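Local coordinates for L-threonine dehydrogenase (Flavobacterium frigidimaris, PDB 2YY7), which binds NAD and probably catalyses the NAD-dependent oxidation of L-threonine to 2-amino-3-oxobutanoate, as a member of the epimerase/dehydratase family, at residues A54-F57 against N58-E61; G150-W153 against C154-Y157; F271-K274 against I275-W279; T304-M307 against I308-S312. One frame throughout, in Å; residues are numbered along the deposited sequence.

The four interactions follow one another along the chain without overlapping, and each is a local turn-to-turn contact. Interactions 1 and 2 belong to the Rossmann-type domain: interaction 1 opens helix 57-66 beside the adenine of NAD, and interaction 2 lies on helix 142-161, which faces the second subunit; their centres are about 19 Å apart. Interaction 3, on the short helix 272-276, and interaction 4, on helix 300-311 at the C terminus, come later, with centres about 28 Å apart. Interaction 4 lies across the centre of the chain from interactions 1 and 2, about 38 Å from each, centre to centre. The set thus samples cofactor site, dimer interface and C-terminal region.

Interaction 1 (A54-F57 against N58-E61); sequences ALDF and NQIE. With NAD (nicotinamide-adenine-dinucleotide), chain E.
Asp56 is the N-cap of helix 57-66, its carboxylate accepting from the amides of Asn58 and Gln59, in the Rossmann-type domain characteristic of the NAD-dependent epimerase/dehydratase family. With CG anti to the backbone N (chi1 -172°), the carboxylate reaches the first helical turn, where OD1 accepts from both amides. Gln59 N lies 3.2 Å from Asp56 OD1 and meets it from well above the carboxylate plane. Asn58 N is closer to Asp56 OD1, at 2.9 Å, but its bond is so bent (117°) that it is weak. The other oxygen, Asp56 OD2, accepts from a water 2.7 Å away, and the same water accepts from Asn58 ND2. With an alanine here, the amides of Asn58 and Gln59 would probably lose their side-chain acceptor and the water its link to the cap. Asp56 O adds weak bonds from Gln59 N and Ile60 N. One residue further along, Glu61 N donates to Phe57 O at 2.9 Å in a nearly straight bond. Glu61 OE2, held in a salt bridge by Lys109, rests at the edge of the Phe57 ring, 3.6 Å from CE1. On the cofactor side Ile60 CD1 packs against Ala54 O at 3.4 Å, while Ala54 N donates to N1A of the NAD adenine at 2.8 Å, with an N-H...N angle of 170°.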
loop_
_atom_site.group_PDB
_atom_site.type_symbol
_atom_site.label_atom_id
_atom_site.label_comp_id
_atom_site.label_asym_id
_atom_site.label_seq_id
_atom_site.Cartn_x
_atom_site.Cartn_y
_atom_site.Cartn_z
ATOM N N ALA A 54 -2.526 -11.630 18.554
ATOM C CA ALA A 54 -3.050 -11.537 17.191
ATOM C C ALA A 54 -2.018 -11.861 16.112
ATOM O O ALA A 54 -2.367 -12.060 14.947
ATOM C CB ALA A 54 -3.629 -10.141 16.955
ATOM N N LEU A 55 -0.750 -11.913 16.506
ATOM C CA LEU A 55 0.338 -12.210 15.579
ATOM C C LEU A 55 0.404 -13.714 15.298
ATOM O O LEU A 55 1.048 -14.151 14.343
ATOM C CB LEU A 55 1.661 -11.744 16.197
ATOM C CG LEU A 55 2.646 -10.868 15.420
ATOM C CD1 LEU A 55 1.924 -9.759 14.700
ATOM C CD2 LEU A 55 3.664 -10.297 16.399
ATOM N N ASP A 56 -0.273 -14.498 16.132
ATOM C CA ASP A 56 -0.268 -15.955 16.000
ATOM C C ASP A 56 -1.586 -16.478 15.437
ATOM O O ASP A 56 -2.604 -16.482 16.123
ATOM C CB ASP A 56 -0.004 -16.588 17.373
ATOM C CG ASP A 56 0.211 -18.090 17.302
ATOM O OD1 ASP A 56 -0.474 -18.763 16.506
ATOM O OD2 ASP A 56 1.060 -18.601 18.066
ATOM N N PHE A 57 -1.560 -16.923 14.185
ATOM C CA PHE A 57 -2.758 -17.442 13.529
ATOM C C PHE A 57 -3.440 -18.580 14.298
ATOM O O PHE A 57 -4.669 -18.603 14.408
ATOM C CB PHE A 57 -2.417 -17.909 12.109
ATOM C CG PHE A 57 -3.575 -18.535 11.377
ATOM C CD1 PHE A 57 -3.906 -19.873 11.578
ATOM C CD2 PHE A 57 -4.341 -17.782 10.493
ATOM C CE1 PHE A 57 -4.981 -20.452 10.909
ATOM C CE2 PHE A 57 -5.422 -18.353 9.817
ATOM C CZ PHE A 57 -5.742 -19.691 10.025
ATOM N N ASN A 58 -2.654 -19.515 14.827
ATOM C CA ASN A 58 -3.224 -20.644 15.562
ATOM C C ASN A 58 -3.998 -20.238 16.814
ATOM O O ASN A 58 -5.026 -20.842 17.132
ATOM C CB ASN A 58 -2.133 -21.647 15.940
ATOM C CG ASN A 58 -1.446 -22.244 14.725
ATOM O OD1 ASN A 58 -2.098 -22.710 13.791
ATOM N ND2 ASN A 58 -0.120 -22.239 14.738
ATOM N N GLN A 59 -3.513 -19.224 17.527
ATOM C CA GLN A 59 -4.198 -18.770 18.734
ATOM C C GLN A 59 -5.564 -18.173 18.396
ATOM O O GLN A 59 -6.526 -18.363 19.131
ATOM C CB GLN A 59 -3.359 -17.731 19.481
ATOM C CG GLN A 59 -1.999 -18.229 19.933
ATOM C CD GLN A 59 -1.317 -17.273 20.890
ATOM O OE1 GLN A 59 -0.101 -17.323 21.076
ATOM N NE2 GLN A 59 -2.096 -16.408 21.515
ATOM N N ILE A 60 -5.645 -17.447 17.286
ATOM C CA ILE A 60 -6.910 -16.842 16.874
ATOM C C ILE A 60 -7.864 -17.937 16.406
ATOM O O ILE A 60 -9.031 -17.961 16.795
ATOM C CB ILE A 60 -6.711 -15.833 15.721
ATOM C CG1 ILE A 60 -5.711 -14.747 16.142
ATOM C CG2 ILE A 60 -8.050 -15.201 15.353
ATOM C CD1 ILE A 60 -5.364 -13.760 15.031
ATOM N N GLU A 61 -7.359 -18.840 15.575
ATOM C CA GLU A 61 -8.163 -19.944 15.062
ATOM C C GLU A 61 -8.756 -20.739 16.227
ATOM O O GLU A 61 -9.917 -21.147 16.181
ATOM C CB GLU A 61 -7.299 -20.857 14.183
ATOM C CG GLU A 61 -8.061 -21.992 13.517
ATOM C CD GLU A 61 -7.174 -22.866 12.642
ATOM O OE1 GLU A 61 -6.181 -23.427 13.160
ATOM O OE2 GLU A 61 -7.474 -22.990 11.435
HETATM P PA NAD E . -5.013 1.026 21.495
HETATM O O1A NAD E . -5.615 1.877 22.559
HETATM O O2A NAD E . -3.543 1.163 21.321
HETATM O O5B NAD E . -5.473 -0.481 21.649
HETATM C C5B NAD E . -4.783 -1.525 21.025
HETATM C C4B NAD E . -4.993 -2.797 21.809
HETATM O O4B NAD E . -4.437 -3.870 21.047
HETATM C C3B NAD E . -4.286 -2.755 23.184
HETATM O O3B NAD E . -5.188 -3.088 24.254
HETATM C C2B NAD E . -3.125 -3.741 23.005
HETATM O O2B NAD E . -2.777 -4.396 24.213
HETATM C C1B NAD E . -3.693 -4.694 21.942
HETATM N N9A NAD E . -2.650 -5.474 21.261
HETATM C C8A NAD E . -1.420 -4.994 20.811
HETATM N N7A NAD E . -0.748 -6.020 20.268
HETATM C C5A NAD E . -1.540 -7.113 20.352
HETATM C C6A NAD E . -1.323 -8.430 19.980
HETATM N N6A NAD E . -0.157 -8.808 19.501
HETATM N N1A NAD E . -2.303 -9.360 20.215
HETATM C C2A NAD E . -3.502 -9.000 20.812
HETATM N N3A NAD E . -3.726 -7.698 21.216
HETATM C C4A NAD E . -2.731 -6.781 20.983
HETATM O O3 NAD E . -5.629 1.447 20.073
HETATM P PN NAD E . -7.116 1.992 19.716
HETATM O O1N NAD E . -8.189 1.235 20.441
HETATM O O2N NAD E . -7.018 3.477 19.743
HETATM O O5D NAD E . -7.212 1.589 18.147
HETATM C C5D NAD E . -7.810 0.349 17.741
HETATM C C4D NAD E . -7.839 0.299 16.189
HETATM O O4D NAD E . -8.453 1.469 15.679
HETATM C C3D NAD E . -6.447 0.275 15.550
HETATM O O3D NAD E . -6.511 -0.500 14.356
HETATM C C2D NAD E . -6.217 1.711 15.145
HETATM O O2D NAD E . -5.229 1.744 14.143
HETATM C C1D NAD E . -7.618 2.153 14.720
HETATM N N1N NAD E . -7.729 3.629 14.786
HETATM C C2N NAD E . -7.728 4.263 16.012
HETATM C C3N NAD E . -7.832 5.649 16.064
HETATM C C7N NAD E . -7.952 6.359 17.385
HETATM O O7N NAD E . -7.973 7.742 17.313
HETATM N N7N NAD E . -7.984 5.702 18.558
HETATM C C4N NAD E . -7.914 6.399 14.876
HETATM C C5N NAD E . -7.940 5.740 13.643
HETATM C C6N NAD E . -7.827 4.364 13.599
HETATM O O HOH W 1 1.063 -21.221 17.466
#

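Interaction 2 (G150-W153 against C154-Y157); sequences GERW and CEYY
Trp153 and Tyr156 run side by side and point the same way, but their rings are turned steeply against each other: the edge of the indole six-membered ring addresses the face of the tyrosine in a T-shaped pair, with the planes at 72° and the ring centroids 5.4 Å apart. The nearest atoms are Trp153 CZ3 and Tyr156 CD2, at 3.8 Å. Tyr157 approaches the same indole differently, its side chain slanting across so that CE2 stands 3.8 Å from Trp153 CE3. The edge of the Tyr157 ring is also close to the backbone, CD2 lying 3.2 Å from Trp153 O and near the ring plane. All this lies on helix 142-161, whose earlier turns carry Tyr143 and Lys147, the YxxxK pair of short-chain dehydrogenases that here contacts NAD. As in related dimeric enzymes, the helix lines the subunit interface: Trp153 makes a further edge-to-face pair with Trp91 of the second subunit, and Tyr156 OH is hydrogen-bonded to Glu84 of that subunit. Arg152 and Glu155 likewise lie alongside one another. Bends at chi2 and chi3 (-70° and 85°) fold the arginine chain back, bringing NH1 to 2.6 Å from Glu155 OE1 in a salt bridge. The acceptor sits in the guanidinium plane, at its edge, whereas the donor meets the carboxylate from above its plane. A weak second bond runs from Arg152 NH2 to Glu155 OE1 at 3.3 Å, and Arg152 NH1 also donates to Pro139 O of the second subunit.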
loop_
_atom_site.group_PDB
_atom_site.type_symbol
_atom_site.label_atom_id
_atom_site.label_comp_id
_atom_site.label_asym_id
_atom_site.label_seq_id
_atom_site.Cartn_x
_atom_site.Cartn_y
_atom_site.Cartn_z
ATOM N N GLY A 150 -3.572 -2.473 4.043
ATOM C CA GLY A 150 -4.645 -3.224 4.669
ATOM C C GLY A 150 -5.920 -3.057 3.867
ATOM O O GLY A 150 -6.601 -4.034 3.582
ATOM N N GLU A 151 -6.249 -1.813 3.516
ATOM C CA GLU A 151 -7.444 -1.521 2.723
ATOM C C GLU A 151 -7.411 -2.267 1.395
ATOM O O GLU A 151 -8.405 -2.873 0.992
ATOM C CB GLU A 151 -7.558 -0.016 2.435
ATOM C CG GLU A 151 -7.837 0.847 3.651
ATOM C CD GLU A 151 -8.181 2.283 3.279
ATOM O OE1 GLU A 151 -8.281 3.128 4.191
ATOM O OE2 GLU A 151 -8.352 2.565 2.072
ATOM N N ARG A 152 -6.271 -2.206 0.710
ATOM C CA ARG A 152 -6.119 -2.882 -0.576
ATOM C C ARG A 152 -6.391 -4.381 -0.436
ATOM O O ARG A 152 -7.073 -4.979 -1.275
ATOM C CB ARG A 152 -4.706 -2.668 -1.132
ATOM C CG ARG A 152 -4.324 -1.212 -1.448
ATOM C CD ARG A 152 -5.083 -0.646 -2.653
ATOM N NE ARG A 152 -6.387 -0.106 -2.277
ATOM C CZ ARG A 152 -7.545 -0.493 -2.800
ATOM N NH1 ARG A 152 -7.569 -1.434 -3.734
ATOM N NH2 ARG A 152 -8.678 0.065 -2.388
ATOM N N TRP A 153 -5.858 -4.992 0.621
ATOM C CA TRP A 153 -6.060 -6.418 0.838
ATOM C C TRP A 153 -7.495 -6.763 1.239
ATOM O O TRP A 153 -8.012 -7.808 0.845
ATOM C CB TRP A 153 -5.061 -6.953 1.872
ATOM C CG TRP A 153 -3.713 -7.248 1.274
ATOM C CD1 TRP A 153 -2.534 -6.591 1.517
ATOM C CD2 TRP A 153 -3.407 -8.276 0.320
ATOM N NE1 TRP A 153 -1.515 -7.151 0.773
ATOM C CE2 TRP A 153 -2.023 -8.184 0.031
ATOM C CE3 TRP A 153 -4.169 -9.267 -0.317
ATOM C CZ2 TRP A 153 -1.384 -9.049 -0.869
ATOM C CZ3 TRP A 153 -3.533 -10.128 -1.215
ATOM C CH2 TRP A 153 -2.152 -10.011 -1.480
ATOM N N CYS A 154 -8.145 -5.896 2.014
ATOM C CA CYS A 154 -9.533 -6.153 2.398
ATOM C C CYS A 154 -10.392 -6.206 1.140
ATOM O O CYS A 154 -11.237 -7.092 0.981
ATOM C CB CYS A 154 -10.066 -5.051 3.318
ATOM S SG CYS A 154 -9.456 -5.143 5.004
ATOM N N GLU A 155 -10.169 -5.248 0.247
ATOM C CA GLU A 155 -10.916 -5.181 -1.000
ATOM C C GLU A 155 -10.613 -6.405 -1.860
ATOM O O GLU A 155 -11.506 -6.972 -2.499
ATOM C CB GLU A 155 -10.545 -3.909 -1.759
ATOM C CG GLU A 155 -11.441 -3.606 -2.939
ATOM C CD GLU A 155 -11.049 -2.322 -3.635
ATOM O OE1 GLU A 155 -9.977 -2.294 -4.274
ATOM O OE2 GLU A 155 -11.808 -1.339 -3.535
ATOM N N TYR A 156 -9.346 -6.810 -1.877
ATOM C CA TYR A 156 -8.941 -7.975 -2.654
ATOM C C TYR A 156 -9.682 -9.208 -2.141
ATOM O O TYR A 156 -10.310 -9.928 -2.915
ATOM C CB TYR A 156 -7.434 -8.216 -2.535
ATOM C CG TYR A 156 -6.930 -9.288 -3.479
ATOM C CD1 TYR A 156 -6.587 -8.978 -4.795
ATOM C CD2 TYR A 156 -6.833 -10.621 -3.069
ATOM C CE1 TYR A 156 -6.157 -9.964 -5.682
ATOM C CE2 TYR A 156 -6.406 -11.619 -3.955
ATOM C CZ TYR A 156 -6.069 -11.278 -5.258
ATOM O OH TYR A 156 -5.638 -12.243 -6.140
ATOM N N TYR A 157 -9.600 -9.456 -0.836
ATOM C CA TYR A 157 -10.269 -10.613 -0.244
ATOM C C TYR A 157 -11.774 -10.616 -0.493
ATOM O O TYR A 157 -12.382 -11.677 -0.649
ATOM C CB TYR A 157 -9.984 -10.687 1.260
ATOM C CG TYR A 157 -8.733 -11.469 1.600
ATOM C CD1 TYR A 157 -8.815 -12.746 2.152
ATOM C CD2 TYR A 157 -7.469 -10.936 1.362
ATOM C CE1 TYR A 157 -7.673 -13.475 2.459
ATOM C CE2 TYR A 157 -6.315 -11.656 1.665
ATOM C CZ TYR A 157 -6.424 -12.925 2.215
ATOM O OH TYR A 157 -5.286 -13.640 2.529
#

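Interaction 3 (F271-K274 against I275-W279); sequences FRQK and IADSW
The Phe271 ring and the Ile275 side chain lie side by side and point the same way, with CE1 of the phenylalanine 4.2 Å from CD1 of the isoleucine. One face of that ring carries Arg272 CG, 3.6 Å above the plane and displaced toward the rim. Phe271 can present its ring in this way because CG stands between the backbone N and the carbonyl carbon (chi1 84°). On the other branch of Ile275, CG2 sits over a face of the Trp279 indole, again off toward the rim, so this single side chain bridges two aromatic residues. The Arg272 chain leads on to a salt bridge with Asp270 and a cation-pi contact with Phe204. Arg272 and Ile275 lie on the short helix 272-276, which follows strand 264-267, and a type I beta turn from Ala276 to Trp279 carries the chain onward. Ile275 O accepts twice from one residue: Ser278 OG reaches a lone pair in the carbonyl plane at 2.7 Å, and Ser278 N comes in at 2.9 Å. Within the turn, Trp279 N donates to Ala276 O at 3.0 Å. Gln273 starts with CG anti to the backbone N and then bends at chi2, laying CG 3.5 Å from Asp277 OD2. An alanine at Gln273 has no chain to lie against the Asp277 carboxylate, which would probably be left freer to turn. The backbone joins the same two residues, Asp277 N donating to Gln273 O at 2.9 Å.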
loop_
_atom_site.group_PDB
_atom_site.type_symbol
_atom_site.label_atom_id
_atom_site.label_comp_id
_atom_site.label_asym_id
_atom_site.label_seq_id
_atom_site.Cartn_x
_atom_site.Cartn_y
_atom_site.Cartn_z
ATOM N N PHE A 271 7.861 15.705 17.243
ATOM C CA PHE A 271 7.827 14.911 16.015
ATOM C C PHE A 271 6.418 14.623 15.500
ATOM O O PHE A 271 6.214 14.433 14.297
ATOM C CB PHE A 271 8.612 13.596 16.202
ATOM C CG PHE A 271 7.823 12.482 16.840
ATOM C CD1 PHE A 271 7.038 11.632 16.067
ATOM C CD2 PHE A 271 7.872 12.274 18.214
ATOM C CE1 PHE A 271 6.317 10.589 16.651
ATOM C CE2 PHE A 271 7.154 11.236 18.808
ATOM C CZ PHE A 271 6.375 10.391 18.024
ATOM N N ARG A 272 5.444 14.608 16.400
ATOM C CA ARG A 272 4.071 14.336 16.000
ATOM C C ARG A 272 3.466 15.406 15.099
ATOM O O ARG A 272 2.491 15.148 14.393
ATOM C CB ARG A 272 3.215 14.107 17.247
ATOM C CG ARG A 272 3.574 12.790 17.914
ATOM C CD ARG A 272 2.954 12.627 19.279
ATOM N NE ARG A 272 3.604 13.456 20.287
ATOM C CZ ARG A 272 3.409 13.306 21.592
ATOM N NH1 ARG A 272 4.032 14.097 22.457
ATOM N NH2 ARG A 272 2.590 12.355 22.027
ATOM N N GLN A 273 4.059 16.597 15.103
ATOM C CA GLN A 273 3.583 17.692 14.258
ATOM C C GLN A 273 3.799 17.358 12.781
ATOM O O GLN A 273 2.998 17.731 11.915
ATOM C CB GLN A 273 4.345 18.983 14.578
ATOM C CG GLN A 273 3.889 20.179 13.745
ATOM C CD GLN A 273 2.510 20.654 14.145
ATOM O OE1 GLN A 273 1.641 20.890 13.299
ATOM N NE2 GLN A 273 2.300 20.804 15.446
ATOM N N LYS A 274 4.897 16.664 12.498
ATOM C CA LYS A 274 5.233 16.290 11.128
ATOM C C LYS A 274 4.233 15.278 10.578
ATOM O O LYS A 274 3.959 15.253 9.380
ATOM C CB LYS A 274 6.659 15.728 11.073
ATOM C CG LYS A 274 7.730 16.771 11.420
ATOM C CD LYS A 274 9.150 16.220 11.330
ATOM C CE LYS A 274 9.422 15.153 12.385
ATOM N NZ LYS A 274 10.856 14.715 12.363
ATOM N N ILE A 275 3.691 14.439 11.454
ATOM C CA ILE A 275 2.706 13.453 11.028
ATOM C C ILE A 275 1.416 14.203 10.713
ATOM O O ILE A 275 0.827 14.032 9.643
ATOM C CB ILE A 275 2.414 12.416 12.141
ATOM C CG1 ILE A 275 3.689 11.642 12.492
ATOM C CG2 ILE A 275 1.309 11.473 11.688
ATOM C CD1 ILE A 275 3.510 10.605 13.582
ATOM N N ALA A 276 0.981 15.031 11.659
ATOM C CA ALA A 276 -0.237 15.819 11.503
ATOM C C ALA A 276 -0.221 16.676 10.239
ATOM O O ALA A 276 -1.231 16.777 9.541
ATOM C CB ALA A 276 -0.443 16.704 12.730
ATOM N N ASP A 277 0.916 17.302 9.946
ATOM C CA ASP A 277 1.014 18.144 8.758
ATOM C C ASP A 277 0.850 17.355 7.458
ATOM O O ASP A 277 0.573 17.939 6.415
ATOM C CB ASP A 277 2.343 18.904 8.728
ATOM C CG ASP A 277 2.448 19.950 9.834
ATOM O OD1 ASP A 277 1.407 20.505 10.243
ATOM O OD2 ASP A 277 3.578 20.226 10.280
ATOM N N SER A 278 1.012 16.034 7.514
ATOM C CA SER A 278 0.855 15.221 6.311
ATOM C C SER A 278 -0.584 14.722 6.149
ATOM O O SER A 278 -0.899 14.039 5.172
ATOM C CB SER A 278 1.811 14.027 6.329
ATOM O OG SER A 278 1.332 12.997 7.172
ATOM N N TRP A 279 -1.455 15.065 7.098
ATOM C CA TRP A 279 -2.855 14.642 7.036
ATOM C C TRP A 279 -3.810 15.781 6.689
ATOM O O TRP A 279 -3.474 16.955 6.839
ATOM C CB TRP A 279 -3.320 14.055 8.374
ATOM C CG TRP A 279 -2.619 12.823 8.821
ATOM C CD1 TRP A 279 -1.780 12.032 8.087
ATOM C CD2 TRP A 279 -2.724 12.213 10.110
ATOM N NE1 TRP A 279 -1.357 10.964 8.844
ATOM C CE2 TRP A 279 -1.922 11.052 10.090
ATOM C CE3 TRP A 279 -3.421 12.535 11.284
ATOM C CZ2 TRP A 279 -1.797 10.210 11.199
ATOM C CZ3 TRP A 279 -3.297 11.696 12.389
ATOM C CH2 TRP A 279 -2.491 10.548 12.336
#

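Interaction 4 (T304-M307 against I308-S312); sequences TKDM and IEHLS
His310 lies back along Asp306, one helical turn earlier, the two side chains pointing the same way. Its CB stands 3.6 Å from Asp306 O and comes equally near Met307 O, so it rests on the carbonyl ends of the preceding turn. CG remains beside Asp306 O, and CD2 is pressed between that carbonyl and the carboxylate, 3.0 Å from Asp306 OD1. The carboxylate stands at the imidazole edge with the two planes 52° apart, a position in which its negative charge would probably polarise the C-H at CD2. At the tip, NE2 is 3.3 Å from Asp306 OD1, but the angle is too poor for a hydrogen bond; a water 2.8 Å from NE2 links it instead to Asp306 OD2, to which it donates. Asp306 OD1 is hydrogen-bonded to Tyr215 OH, and Trp176 stacks on the His310 ring. Beneath this polar pair the alpha-helical backbone repeats its i to i+4 bonds, such as His310 N to Asp306 O at 3.1 Å. Methyl groups follow the same spacing elsewhere on the helix: Thr304 CG2 touches Ile308 CD1 at 3.8 Å, and Met307, bent at chi2 and chi3, brings CE to 4.1 Å from Leu311 CD1. Helix 300-311, the last of the chain, packs against helix 187-197, where Phe192 receives Met307 and Thr304 while Tyr193 and Ile196 receive Leu311; Thr304 also touches helix 249-257, and Met307 and His310 both pack on Tyr215 of strand 211-215.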
loop_
_atom_site.group_PDB
_atom_site.type_symbol
_atom_site.label_atom_id
_atom_site.label_comp_id
_atom_site.label_asym_id
_atom_site.label_seq_id
_atom_site.Cartn_x
_atom_site.Cartn_y
_atom_site.Cartn_z
ATOM N N THR A 304 -17.197 18.243 24.423
ATOM C CA THR A 304 -16.460 18.867 25.514
ATOM C C THR A 304 -17.260 18.762 26.810
ATOM O O THR A 304 -16.714 18.444 27.864
ATOM C CB THR A 304 -16.165 20.355 25.217
ATOM O OG1 THR A 304 -15.304 20.452 24.076
ATOM C CG2 THR A 304 -15.481 21.013 26.413
ATOM N N LYS A 305 -18.558 19.027 26.725
ATOM C CA LYS A 305 -19.421 18.955 27.895
ATOM C C LYS A 305 -19.409 17.544 28.471
ATOM O O LYS A 305 -19.186 17.353 29.669
ATOM C CB LYS A 305 -20.857 19.341 27.522
ATOM C CG LYS A 305 -21.846 19.240 28.671
ATOM C CD LYS A 305 -23.264 19.538 28.201
ATOM C CE LYS A 305 -24.249 19.484 29.358
ATOM N NZ LYS A 305 -25.660 19.617 28.896
ATOM N N ASP A 306 -19.648 16.561 27.604
ATOM C CA ASP A 306 -19.687 15.156 28.006
ATOM C C ASP A 306 -18.362 14.666 28.588
ATOM O O ASP A 306 -18.353 13.873 29.528
ATOM C CB ASP A 306 -20.099 14.288 26.811
ATOM C CG ASP A 306 -20.586 12.914 27.228
ATOM O OD1 ASP A 306 -19.764 11.983 27.324
ATOM O OD2 ASP A 306 -21.802 12.773 27.478
ATOM N N MET A 307 -17.244 15.136 28.039
ATOM C CA MET A 307 -15.933 14.739 28.549
ATOM C C MET A 307 -15.737 15.270 29.965
ATOM O O MET A 307 -15.360 14.527 30.876
ATOM C CB MET A 307 -14.808 15.277 27.653
ATOM C CG MET A 307 -14.538 14.448 26.396
ATOM S SD MET A 307 -13.865 12.801 26.746
ATOM C CE MET A 307 -12.118 13.183 26.958
ATOM N N ILE A 308 -15.992 16.560 30.144
ATOM C CA ILE A 308 -15.826 17.183 31.451
ATOM C C ILE A 308 -16.751 16.560 32.500
ATOM O O ILE A 308 -16.373 16.420 33.660
ATOM C CB ILE A 308 -16.045 18.711 31.348
ATOM C CG1 ILE A 308 -14.912 19.316 30.505
ATOM C CG2 ILE A 308 -16.073 19.350 32.742
ATOM C CD1 ILE A 308 -15.089 20.768 30.169
ATOM N N GLU A 309 -17.954 16.166 32.093
ATOM C CA GLU A 309 -18.878 15.541 33.032
ATOM C C GLU A 309 -18.313 14.200 33.484
ATOM O O GLU A 309 -18.375 13.852 34.661
ATOM C CB GLU A 309 -20.248 15.325 32.390
ATOM C CG GLU A 309 -21.011 16.600 32.083
ATOM C CD GLU A 309 -22.452 16.328 31.683
ATOM O OE1 GLU A 309 -22.677 15.507 30.770
ATOM O OE2 GLU A 309 -23.361 16.933 32.281
ATOM N N HIS A 310 -17.757 13.444 32.542
ATOM C CA HIS A 310 -17.179 12.143 32.864
ATOM C C HIS A 310 -15.898 12.249 33.690
ATOM O O HIS A 310 -15.626 11.401 34.538
ATOM C CB HIS A 310 -16.879 11.366 31.579
ATOM C CG HIS A 310 -18.063 10.643 31.017
ATOM N ND1 HIS A 310 -18.544 9.471 31.560
ATOM C CD2 HIS A 310 -18.878 10.937 29.977
ATOM C CE1 HIS A 310 -19.605 9.075 30.880
ATOM N NE2 HIS A 310 -19.828 9.947 29.914
ATOM N N LEU A 311 -15.120 13.299 33.451
ATOM C CA LEU A 311 -13.854 13.466 34.146
ATOM C C LEU A 311 -13.815 14.400 35.352
ATOM O O LEU A 311 -12.776 14.513 36.001
ATOM C CB LEU A 311 -12.782 13.877 33.133
ATOM C CG LEU A 311 -12.512 12.823 32.050
ATOM C CD1 LEU A 311 -11.558 13.375 31.003
ATOM C CD2 LEU A 311 -11.928 11.571 32.696
ATOM N N SER A 312 -14.928 15.056 35.669
ATOM C CA SER A 312 -14.946 15.966 36.814
ATOM C C SER A 312 -16.300 16.100 37.505
ATOM O O SER A 312 -17.153 15.200 37.355
ATOM C CB SER A 312 -14.457 17.354 36.392
ATOM O OG SER A 312 -15.301 17.910 35.400
ATOM O OXT SER A 312 -16.484 17.114 38.211
HETATM O O HOH W 2 -22.348 10.157 28.613
#